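Local atomic coordinates of ATPase BagA (Mycobacterium tuberculosis H37Rv, PDB entry 6BS3), a protein that hydrolyses ATP as one subunit of the heterodimeric BagAB complex, an activity required for resistance to nitric oxide and to elevated glycerol. Residues L53-E58 with D157-D162; L23-G28 with N202-H207; L173-A178 with G194-L199; L198-Q203 with M230-G235. All blocks are in the same frame, centred on the assembly; numbering follows the deposited sequence.

In the fold
All four contacts lie in one P-loop ATPase domain, at different depths. Contacts 1 and 2 are core. Each zips two parallel strands of the same sheet, and strands 158-162 and 23-28 are neighbours, so the two contacts touch. Backbone hydrogen bonds dominate both; contact 1 adds an aspartate at the nucleotide site, contact 2 a hydrogen-bonded histidine pair. Contact 3 is also buried but lies farther from the chain centre, about 20 Å between centres, and joins two helical segments by aliphatic packing. Contact 4 is partly buried and shares helix 188-200 with contact 3. It joins the end of that helix to the approach to strand 234-242 through a histidine, a leucine and a proline.

Contact 1 (L53-E58 with D157-D162); sequences LLVEVE and DAIVVD
L53 and V55 run beside I159, V160 and V161 as parallel strands, with the CA atoms of V55 and V161 4.6 Å apart. The tight part is L53-V55 against A158-D162 N. There the backbone bonds alternate: L53 N to A158 O, V160 N to L53 O at 2.8 Å, V55 N to V160 O, and D162 N to V55 O. The V160 N bond is almost straight, at 176°. On one face of the sheet, I159 CD1 packs on L53 CB at 3.7 Å, the two side chains lying side by side. A chi2 of -67° swings CD1 to that side. I159 CG2 also meets V55 CG2 at 3.7 Å. V161 CG2 packs on V55 CB at 4.0 Å. Helix 130-146 covers part of this face, touching L53 and I159. L54 and V160 point to the other face, where helix 34-46 packs.

The pairing is looser beyond V55. V57 N and D162 O are 4.0 Å apart, and one water bridges them, accepting from V57 N at 2.8 Å and donating to D162 O. E56 bonds G62 N and I63 N, while D162 OD2 bonds the hydroxyl of S35, an ATP-binding residue. The D162 side chain comes to about 4 Å, nearest atoms, from a bound magnesium ion. A hydrophobic strand ending in such an aspartate is consistent with a Walker B motif beside the P-loop.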
# COMPACT_ATOMS: atom_id res chain seq x y z
N LEU A 53 0.64 -24.09 -8.49
CA LEU A 53 1.64 -23.08 -8.83
C LEU A 53 1.25 -21.71 -8.24
O LEU A 53 0.15 -21.22 -8.49
CB LEU A 53 1.89 -22.99 -10.36
CG LEU A 53 3.01 -22.03 -10.81
CD1 LEU A 53 4.40 -22.54 -10.39
CD2 LEU A 53 2.99 -21.82 -12.29
N LEU A 54 2.17 -21.11 -7.46
CA LEU A 54 2.00 -19.77 -6.87
C LEU A 54 2.81 -18.78 -7.75
O LEU A 54 4.04 -18.89 -7.86
CB LEU A 54 2.48 -19.76 -5.40
CG LEU A 54 2.46 -18.43 -4.64
CD1 LEU A 54 1.01 -17.84 -4.54
CD2 LEU A 54 3.15 -18.56 -3.30
N VAL A 55 2.11 -17.83 -8.39
CA VAL A 55 2.68 -16.87 -9.36
C VAL A 55 2.67 -15.42 -8.87
O VAL A 55 1.64 -14.95 -8.39
CB VAL A 55 1.92 -16.99 -10.72
CG1 VAL A 55 2.49 -16.05 -11.78
CG2 VAL A 55 1.89 -18.43 -11.23
N GLU A 56 3.79 -14.70 -9.02
CA GLU A 56 3.82 -13.25 -8.75
C GLU A 56 4.25 -12.53 -10.05
O GLU A 56 5.02 -13.09 -10.82
CB GLU A 56 4.63 -12.87 -7.51
CG GLU A 56 6.13 -13.01 -7.67
CD GLU A 56 6.85 -12.48 -6.46
OE1 GLU A 56 7.63 -13.25 -5.87
OE2 GLU A 56 6.60 -11.32 -6.08
N VAL A 57 3.69 -11.34 -10.33
CA VAL A 57 3.85 -10.69 -11.64
C VAL A 57 4.51 -9.27 -11.63
O VAL A 57 4.67 -8.69 -12.71
CB VAL A 57 2.46 -10.63 -12.34
CG1 VAL A 57 1.81 -12.01 -12.46
CG2 VAL A 57 1.51 -9.66 -11.63
N GLU A 58 4.91 -8.73 -10.46
CA GLU A 58 5.40 -7.34 -10.42
C GLU A 58 6.93 -7.19 -10.26
O GLU A 58 7.41 -6.07 -10.15
CB GLU A 58 4.65 -6.53 -9.36
CG GLU A 58 3.13 -6.54 -9.56
CD GLU A 58 2.31 -5.64 -8.67
OE1 GLU A 58 2.55 -5.62 -7.44
OE2 GLU A 58 1.42 -4.94 -9.20
N ASP A 157 -2.80 -28.66 -10.77
CA ASP A 157 -4.21 -28.80 -10.37
C ASP A 157 -4.86 -27.43 -10.29
O ASP A 157 -6.05 -27.31 -10.55
CB ASP A 157 -4.32 -29.53 -9.03
CG ASP A 157 -3.90 -30.96 -9.19
OD1 ASP A 157 -4.68 -31.75 -9.76
OD2 ASP A 157 -2.76 -31.28 -8.80
N ALA A 158 -4.08 -26.40 -9.94
CA ALA A 158 -4.52 -25.00 -9.84
C ALA A 158 -3.33 -24.07 -9.93
O ALA A 158 -2.20 -24.47 -9.65
CB ALA A 158 -5.28 -24.75 -8.53
N ILE A 159 -3.60 -22.83 -10.33
CA ILE A 159 -2.65 -21.72 -10.41
C ILE A 159 -3.20 -20.61 -9.53
O ILE A 159 -4.37 -20.23 -9.67
CB ILE A 159 -2.44 -21.21 -11.88
CG1 ILE A 159 -2.16 -22.37 -12.90
CG2 ILE A 159 -1.38 -20.08 -11.95
CD1 ILE A 159 -0.91 -23.12 -12.78
N VAL A 160 -2.38 -20.12 -8.61
CA VAL A 160 -2.77 -19.02 -7.73
C VAL A 160 -1.86 -17.83 -8.06
O VAL A 160 -0.63 -17.95 -8.02
CB VAL A 160 -2.79 -19.37 -6.21
CG1 VAL A 160 -3.27 -18.18 -5.37
CG2 VAL A 160 -3.66 -20.62 -5.94
N VAL A 161 -2.47 -16.73 -8.49
CA VAL A 161 -1.72 -15.54 -8.83
C VAL A 161 -1.86 -14.50 -7.71
O VAL A 161 -2.98 -14.15 -7.32
CB VAL A 161 -2.08 -14.97 -10.24
CG1 VAL A 161 -1.22 -13.76 -10.61
CG2 VAL A 161 -1.95 -16.05 -11.31
N ASP A 162 -0.70 -14.07 -7.15
CA ASP A 162 -0.55 -12.96 -6.22
C ASP A 162 -0.55 -11.81 -7.26
O ASP A 162 0.45 -11.53 -7.92
CB ASP A 162 0.76 -13.09 -5.45
CG ASP A 162 1.22 -11.94 -4.58
OD1 ASP A 162 0.48 -10.94 -4.47
OD2 ASP A 162 2.33 -12.02 -4.03
O HOH W 1 2.32 -9.87 -8.37

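Contact 2 (L23-G28 with N202-H207); sequences LHLVTG and NQTAIH
H24 and H207 meet on one face of the paired strands, and L25 and I206 meet on the other. The backbone carries most of the hydrogen bonds. L23 N bonds Q203 O, A205 N bonds L23 O, L25 N bonds A205 O, H207 N bonds L25 O at 2.7 Å, and T27 N bonds H207 O at 2.8 Å. This is a parallel ladder in register from L23 with T204 to V26 with H207.

The polar side-chain contact is a histidine pair. H24 ND1 and H207 NE2 are hydrogen-bonded at 2.8 Å, angle 170°. The rings meet rim to rim, their planes only 17° apart, and neither lies over the other. H207 CG sits anti to its carbonyl carbon (chi1 -50°), and the end of the ring comes back toward H24. The other ring nitrogen, H207 ND1, accepts from S236 N. H24 NE2 makes a weak bond to V21 O.

L25, T204 and I206 pack on the opposite face. L25 CD1 touches I206 CG1 at 3.6 Å and T204 CG2 at 3.9 Å. At the end of the strand T27 CG2 packs on I206 CG2 at 3.8 Å. T204 OG1 bonds L198 O, and T27 OG1 bonds P164 O.

Strand 23-28 leads directly into the P-loop. Together the imidazole bonds would hold the two ring planes in place and give every ring nitrogen a partner, weakly at H24 NE2.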
# COMPACT_ATOMS: atom_id res chain seq x y z
N LEU A 23 -7.66 -21.22 -12.36
CA LEU A 23 -6.92 -19.96 -12.23
C LEU A 23 -7.51 -19.05 -11.18
O LEU A 23 -8.59 -18.50 -11.40
CB LEU A 23 -6.78 -19.23 -13.59
CG LEU A 23 -6.16 -17.81 -13.56
CD1 LEU A 23 -4.72 -17.83 -13.05
CD2 LEU A 23 -6.30 -17.11 -14.91
N HIS A 24 -6.78 -18.86 -10.07
CA HIS A 24 -7.22 -18.00 -8.96
C HIS A 24 -6.42 -16.73 -8.95
O HIS A 24 -5.20 -16.78 -8.84
CB HIS A 24 -7.11 -18.70 -7.59
CG HIS A 24 -7.98 -19.92 -7.48
ND1 HIS A 24 -9.26 -19.85 -6.95
CD2 HIS A 24 -7.72 -21.20 -7.83
CE1 HIS A 24 -9.74 -21.08 -7.01
NE2 HIS A 24 -8.85 -21.92 -7.53
N LEU A 25 -7.09 -15.57 -9.06
CA LEU A 25 -6.38 -14.30 -9.04
C LEU A 25 -6.68 -13.62 -7.71
O LEU A 25 -7.84 -13.44 -7.37
CB LEU A 25 -6.77 -13.42 -10.25
CG LEU A 25 -6.45 -13.96 -11.65
CD1 LEU A 25 -7.49 -13.49 -12.65
CD2 LEU A 25 -5.09 -13.48 -12.13
N VAL A 26 -5.64 -13.30 -6.94
CA VAL A 26 -5.77 -12.69 -5.62
C VAL A 26 -5.39 -11.22 -5.68
O VAL A 26 -4.20 -10.86 -5.82
CB VAL A 26 -5.01 -13.48 -4.49
CG1 VAL A 26 -5.28 -12.87 -3.12
CG2 VAL A 26 -5.38 -14.96 -4.50
N THR A 27 -6.42 -10.36 -5.63
CA THR A 27 -6.24 -8.92 -5.65
C THR A 27 -6.62 -8.33 -4.27
O THR A 27 -6.88 -9.08 -3.32
CB THR A 27 -6.91 -8.27 -6.87
OG1 THR A 27 -6.46 -6.92 -6.96
CG2 THR A 27 -8.43 -8.30 -6.81
N GLY A 28 -6.57 -7.01 -4.17
CA GLY A 28 -6.84 -6.26 -2.95
C GLY A 28 -5.94 -5.04 -2.87
O GLY A 28 -4.94 -4.96 -3.58
N ASN A 202 -15.48 -20.06 -16.48
CA ASN A 202 -15.71 -20.69 -15.18
C ASN A 202 -14.43 -21.37 -14.66
O ASN A 202 -14.45 -21.94 -13.57
CB ASN A 202 -16.91 -21.68 -15.25
CG ASN A 202 -16.74 -22.93 -16.11
OD1 ASN A 202 -15.65 -23.34 -16.54
ND2 ASN A 202 -17.86 -23.61 -16.37
N GLN A 203 -13.33 -21.31 -15.44
CA GLN A 203 -12.00 -21.84 -15.08
C GLN A 203 -11.21 -20.78 -14.29
O GLN A 203 -10.14 -21.08 -13.77
CB GLN A 203 -11.20 -22.19 -16.34
CG GLN A 203 -11.78 -23.34 -17.15
CD GLN A 203 -11.34 -24.66 -16.60
OE1 GLN A 203 -11.94 -25.20 -15.66
NE2 GLN A 203 -10.27 -25.20 -17.17
N THR A 204 -11.74 -19.54 -14.23
CA THR A 204 -11.11 -18.40 -13.56
C THR A 204 -12.02 -17.85 -12.45
O THR A 204 -13.25 -17.97 -12.53
CB THR A 204 -10.73 -17.32 -14.62
OG1 THR A 204 -9.96 -17.92 -15.66
CG2 THR A 204 -9.95 -16.13 -14.05
N ALA A 205 -11.40 -17.23 -11.42
CA ALA A 205 -12.07 -16.52 -10.32
C ALA A 205 -11.11 -15.50 -9.76
O ALA A 205 -9.94 -15.80 -9.55
CB ALA A 205 -12.51 -17.48 -9.21
N ILE A 206 -11.61 -14.29 -9.51
CA ILE A 206 -10.86 -13.18 -8.92
C ILE A 206 -11.34 -13.02 -7.47
O ILE A 206 -12.52 -12.75 -7.24
CB ILE A 206 -11.00 -11.86 -9.73
CG1 ILE A 206 -10.49 -12.04 -11.18
CG2 ILE A 206 -10.29 -10.68 -9.04
CD1 ILE A 206 -11.29 -11.39 -12.25
N HIS A 207 -10.42 -13.21 -6.51
CA HIS A 207 -10.65 -13.06 -5.07
C HIS A 207 -10.10 -11.70 -4.65
O HIS A 207 -9.07 -11.25 -5.16
CB HIS A 207 -10.00 -14.21 -4.26
CG HIS A 207 -10.33 -15.57 -4.78
ND1 HIS A 207 -11.63 -16.07 -4.72
CD2 HIS A 207 -9.55 -16.46 -5.43
CE1 HIS A 207 -11.58 -17.25 -5.32
NE2 HIS A 207 -10.34 -17.53 -5.74

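Contact 3 (L173-A178 with G194-L199); sequences LDVTKA and GVVKLL
V175 and V196 bring the backbones closest together, with CA atoms 6.4 Å apart, where the first turn of helix 175-179 faces the side of helix 188-200. The L173 and L199 CA atoms are farther apart, at 7.7 Å. V175 is the centre of the contact. Its two methyls divide the work. CG2, anti to the carbonyl carbon, touches both V195 CG1 and L199 CD1, each at 3.7 Å. CB and CG1 face V196 CG2, with CB at 3.6 Å. One valine therefore rests on three side chains that lie on successive positions and the next turn of the same helix.

The segment 173-178 is a helix-to-helix junction. L173 is the first residue after helix 169-172 to leave helical angles, and D174 is the N-cap of helix 175-179. D174 OD1 accepts a weak capping bond from K177 N at 3.4 Å. D174 is also the centre of an inverse gamma turn, whose V175 N to L173 O bond is weak too. Just past this turn, V175 points its CB bond at helix 188-200.

L173 extends the apolar line toward the sheet. Its CD2 meets L199 CD2 at 3.8 Å, methyl against methyl, and the two side chains cross obliquely. Both leucines also reach strand 23-28: L173 packs on L25, and L199 on L23. V195 additionally touches T138 of helix 130-146.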
# COMPACT_ATOMS: atom_id res chain seq x y z
N LEU A 173 -6.15 -7.12 -16.55
CA LEU A 173 -6.92 -8.18 -17.20
C LEU A 173 -7.64 -7.70 -18.46
O LEU A 173 -8.39 -8.47 -19.06
CB LEU A 173 -7.88 -8.85 -16.19
CG LEU A 173 -7.21 -9.45 -14.94
CD1 LEU A 173 -8.21 -9.73 -13.86
CD2 LEU A 173 -6.35 -10.66 -15.29
N ASP A 174 -7.38 -6.46 -18.88
CA ASP A 174 -7.97 -5.90 -20.09
C ASP A 174 -7.07 -6.21 -21.29
O ASP A 174 -6.26 -5.39 -21.72
CB ASP A 174 -8.24 -4.40 -19.90
CG ASP A 174 -9.21 -3.78 -20.88
OD1 ASP A 174 -9.51 -4.42 -21.92
OD2 ASP A 174 -9.67 -2.64 -20.62
N VAL A 175 -7.21 -7.44 -21.81
CA VAL A 175 -6.44 -7.99 -22.93
C VAL A 175 -6.63 -7.18 -24.23
O VAL A 175 -5.67 -6.96 -24.96
CB VAL A 175 -6.71 -9.51 -23.11
CG1 VAL A 175 -5.80 -10.14 -24.16
CG2 VAL A 175 -6.56 -10.25 -21.78
N THR A 176 -7.85 -6.69 -24.48
CA THR A 176 -8.19 -5.88 -25.65
C THR A 176 -7.40 -4.56 -25.62
O THR A 176 -6.81 -4.21 -26.64
CB THR A 176 -9.72 -5.74 -25.77
OG1 THR A 176 -10.26 -7.04 -26.02
CG2 THR A 176 -10.15 -4.79 -26.88
N LYS A 177 -7.34 -3.86 -24.46
CA LYS A 177 -6.58 -2.62 -24.34
C LYS A 177 -5.06 -2.85 -24.41
O LYS A 177 -4.37 -2.05 -25.05
CB LYS A 177 -6.95 -1.80 -23.09
CG LYS A 177 -8.28 -1.04 -23.22
CD LYS A 177 -8.22 0.17 -24.18
CE LYS A 177 -9.60 0.58 -24.65
NZ LYS A 177 -9.57 1.83 -25.45
N ALA A 178 -4.55 -3.93 -23.79
CA ALA A 178 -3.12 -4.26 -23.80
C ALA A 178 -2.59 -4.52 -25.22
O ALA A 178 -1.52 -4.03 -25.58
CB ALA A 178 -2.83 -5.44 -22.88
N GLY A 194 -7.36 -16.62 -26.78
CA GLY A 194 -7.31 -17.72 -25.82
C GLY A 194 -7.18 -17.22 -24.39
O GLY A 194 -7.72 -17.85 -23.48
N VAL A 195 -6.47 -16.08 -24.20
CA VAL A 195 -6.26 -15.42 -22.90
C VAL A 195 -7.61 -14.86 -22.43
O VAL A 195 -8.02 -15.14 -21.29
CB VAL A 195 -5.11 -14.37 -22.93
CG1 VAL A 195 -5.02 -13.61 -21.60
CG2 VAL A 195 -3.77 -15.04 -23.26
N VAL A 196 -8.32 -14.11 -23.33
CA VAL A 196 -9.65 -13.52 -23.10
C VAL A 196 -10.65 -14.62 -22.72
O VAL A 196 -11.39 -14.45 -21.75
CB VAL A 196 -10.15 -12.72 -24.34
CG1 VAL A 196 -11.65 -12.47 -24.29
CG2 VAL A 196 -9.40 -11.41 -24.50
N LYS A 197 -10.68 -15.74 -23.51
CA LYS A 197 -11.57 -16.88 -23.30
C LYS A 197 -11.35 -17.49 -21.92
O LYS A 197 -12.32 -17.76 -21.23
CB LYS A 197 -11.36 -17.95 -24.39
CG LYS A 197 -12.40 -17.92 -25.49
CD LYS A 197 -11.96 -18.75 -26.69
CE LYS A 197 -11.49 -17.88 -27.84
NZ LYS A 197 -10.78 -18.66 -28.88
N LEU A 198 -10.07 -17.71 -21.53
CA LEU A 198 -9.71 -18.27 -20.23
C LEU A 198 -10.18 -17.37 -19.10
O LEU A 198 -10.87 -17.85 -18.20
CB LEU A 198 -8.19 -18.57 -20.12
CG LEU A 198 -7.67 -18.98 -18.72
CD1 LEU A 198 -8.29 -20.29 -18.25
CD2 LEU A 198 -6.18 -19.10 -18.70
N LEU A 199 -9.83 -16.06 -19.16
CA LEU A 199 -10.18 -15.07 -18.12
C LEU A 199 -11.68 -14.93 -17.87
O LEU A 199 -12.08 -14.82 -16.72
CB LEU A 199 -9.57 -13.70 -18.41
CG LEU A 199 -8.05 -13.61 -18.36
CD1 LEU A 199 -7.58 -12.25 -18.87
CD2 LEU A 199 -7.51 -13.93 -16.95

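Contact 4 (L198-Q203 with M230-G235); sequences LLHSNQ and MELPIG
H200 and L232 are set face against methyl. L232 CD2 lies over one face of the imidazole, 3.8 Å from the ring centroid and 17° off the ring normal, as a CH-pi contact. It sits slightly toward the rim, closest to CE1 at 3.6 Å. The same methyl also packs on L199 CB at 3.8 Å, one residue back on the helix.

The edge of the ring has a different role. H200 NE2 donates to M230 O at 2.8 Å. The oxygen lies in the ring plane, but the bond is bent, at 136°. E231 O is also near, at 3.1 Å from H200 CD2. These carbonyls lie just past helix 214-229, where E231, with positive phi, completes a Schellman motif. On the other side of the ring, H200 ND1 bonds V196 O of its own helix.

P233 turns its CB bond toward the helix end. Its CD comes within 3.0 Å of L199 O, a close approach, and its CG lies 3.4 Å from S201 O. S201 points its CB bond away from the segment of P233. Its OG donates to L198 O at 2.9 Å and accepts from Q203 N, an ST turn that leads the chain from helix 188-200 into strand 204-210. L198 O takes S201 N as well as S201 OG, which caps the helix end.

Both nitrogens of H200 are hydrogen-bonded to backbone carbonyls. These bonds would restrain the ring, and two carbonyl acceptors would favour a proton on each nitrogen, so H200 may carry a positive charge, which the C-terminal end of helix 214-229 could help stabilise.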
# COMPACT_ATOMS: atom_id res chain seq x y z
N LEU A 198 -10.07 -17.71 -21.53
CA LEU A 198 -9.71 -18.27 -20.23
C LEU A 198 -10.18 -17.37 -19.10
O LEU A 198 -10.87 -17.85 -18.20
CB LEU A 198 -8.19 -18.57 -20.12
CG LEU A 198 -7.67 -18.98 -18.72
CD1 LEU A 198 -8.29 -20.29 -18.25
CD2 LEU A 198 -6.18 -19.10 -18.70
N LEU A 199 -9.83 -16.06 -19.16
CA LEU A 199 -10.18 -15.07 -18.12
C LEU A 199 -11.68 -14.93 -17.87
O LEU A 199 -12.08 -14.82 -16.72
CB LEU A 199 -9.57 -13.70 -18.41
CG LEU A 199 -8.05 -13.61 -18.36
CD1 LEU A 199 -7.58 -12.25 -18.87
CD2 LEU A 199 -7.51 -13.93 -16.95
N HIS A 200 -12.49 -14.98 -18.94
CA HIS A 200 -13.95 -14.83 -18.89
C HIS A 200 -14.71 -16.15 -18.56
O HIS A 200 -15.90 -16.10 -18.26
CB HIS A 200 -14.47 -14.17 -20.19
CG HIS A 200 -14.10 -12.73 -20.24
ND1 HIS A 200 -12.82 -12.31 -20.61
CD2 HIS A 200 -14.82 -11.64 -19.86
CE1 HIS A 200 -12.81 -11.00 -20.46
NE2 HIS A 200 -13.98 -10.55 -20.02
N SER A 201 -14.02 -17.30 -18.53
CA SER A 201 -14.65 -18.59 -18.24
C SER A 201 -14.80 -18.92 -16.75
O SER A 201 -14.31 -18.20 -15.88
CB SER A 201 -13.90 -19.72 -18.95
OG SER A 201 -12.71 -20.04 -18.26
N ASN A 202 -15.48 -20.06 -16.48
CA ASN A 202 -15.71 -20.69 -15.18
C ASN A 202 -14.43 -21.37 -14.66
O ASN A 202 -14.45 -21.94 -13.57
CB ASN A 202 -16.91 -21.68 -15.25
CG ASN A 202 -16.74 -22.93 -16.11
OD1 ASN A 202 -15.65 -23.34 -16.54
ND2 ASN A 202 -17.86 -23.61 -16.37
N GLN A 203 -13.33 -21.31 -15.44
CA GLN A 203 -12.00 -21.84 -15.08
C GLN A 203 -11.21 -20.78 -14.29
O GLN A 203 -10.14 -21.08 -13.77
CB GLN A 203 -11.20 -22.19 -16.34
CG GLN A 203 -11.78 -23.34 -17.15
CD GLN A 203 -11.34 -24.66 -16.60
OE1 GLN A 203 -11.94 -25.20 -15.66
NE2 GLN A 203 -10.27 -25.20 -17.17
N MET A 230 -16.77 -5.77 -17.09
CA MET A 230 -15.90 -6.45 -18.05
C MET A 230 -16.32 -7.92 -18.22
O MET A 230 -15.78 -8.62 -19.08
CB MET A 230 -14.45 -6.39 -17.58
CG MET A 230 -13.85 -4.99 -17.64
SD MET A 230 -12.18 -4.94 -16.94
CE MET A 230 -11.26 -5.81 -18.22
N GLU A 231 -17.30 -8.37 -17.41
CA GLU A 231 -17.83 -9.73 -17.35
C GLU A 231 -16.74 -10.72 -16.91
O GLU A 231 -16.67 -11.86 -17.37
CB GLU A 231 -18.54 -10.13 -18.66
CG GLU A 231 -20.01 -9.71 -18.66
CD GLU A 231 -20.56 -9.06 -19.92
OE1 GLU A 231 -21.31 -8.07 -19.78
OE2 GLU A 231 -20.27 -9.56 -21.03
N LEU A 232 -15.90 -10.27 -15.98
CA LEU A 232 -14.83 -11.08 -15.40
C LEU A 232 -15.35 -11.80 -14.13
O LEU A 232 -16.06 -11.18 -13.34
CB LEU A 232 -13.56 -10.26 -15.14
CG LEU A 232 -12.74 -9.90 -16.39
CD1 LEU A 232 -11.77 -8.82 -16.11
CD2 LEU A 232 -11.99 -11.11 -16.95
N PRO A 233 -15.09 -13.11 -13.96
CA PRO A 233 -15.64 -13.84 -12.81
C PRO A 233 -15.06 -13.49 -11.45
O PRO A 233 -13.86 -13.61 -11.22
CB PRO A 233 -15.40 -15.31 -13.17
CG PRO A 233 -14.23 -15.28 -14.05
CD PRO A 233 -14.31 -14.01 -14.84
N ILE A 234 -15.95 -13.07 -10.54
CA ILE A 234 -15.63 -12.77 -9.15
C ILE A 234 -15.74 -14.09 -8.36
O ILE A 234 -16.65 -14.88 -8.59
CB ILE A 234 -16.56 -11.64 -8.58
CG1 ILE A 234 -16.53 -10.34 -9.45
CG2 ILE A 234 -16.31 -11.33 -7.09
CD1 ILE A 234 -15.15 -9.77 -9.79
N GLY A 235 -14.77 -14.32 -7.49
CA GLY A 235 -14.73 -15.49 -6.63
C GLY A 235 -15.25 -15.17 -5.25
O GLY A 235 -16.45 -15.22 -5.02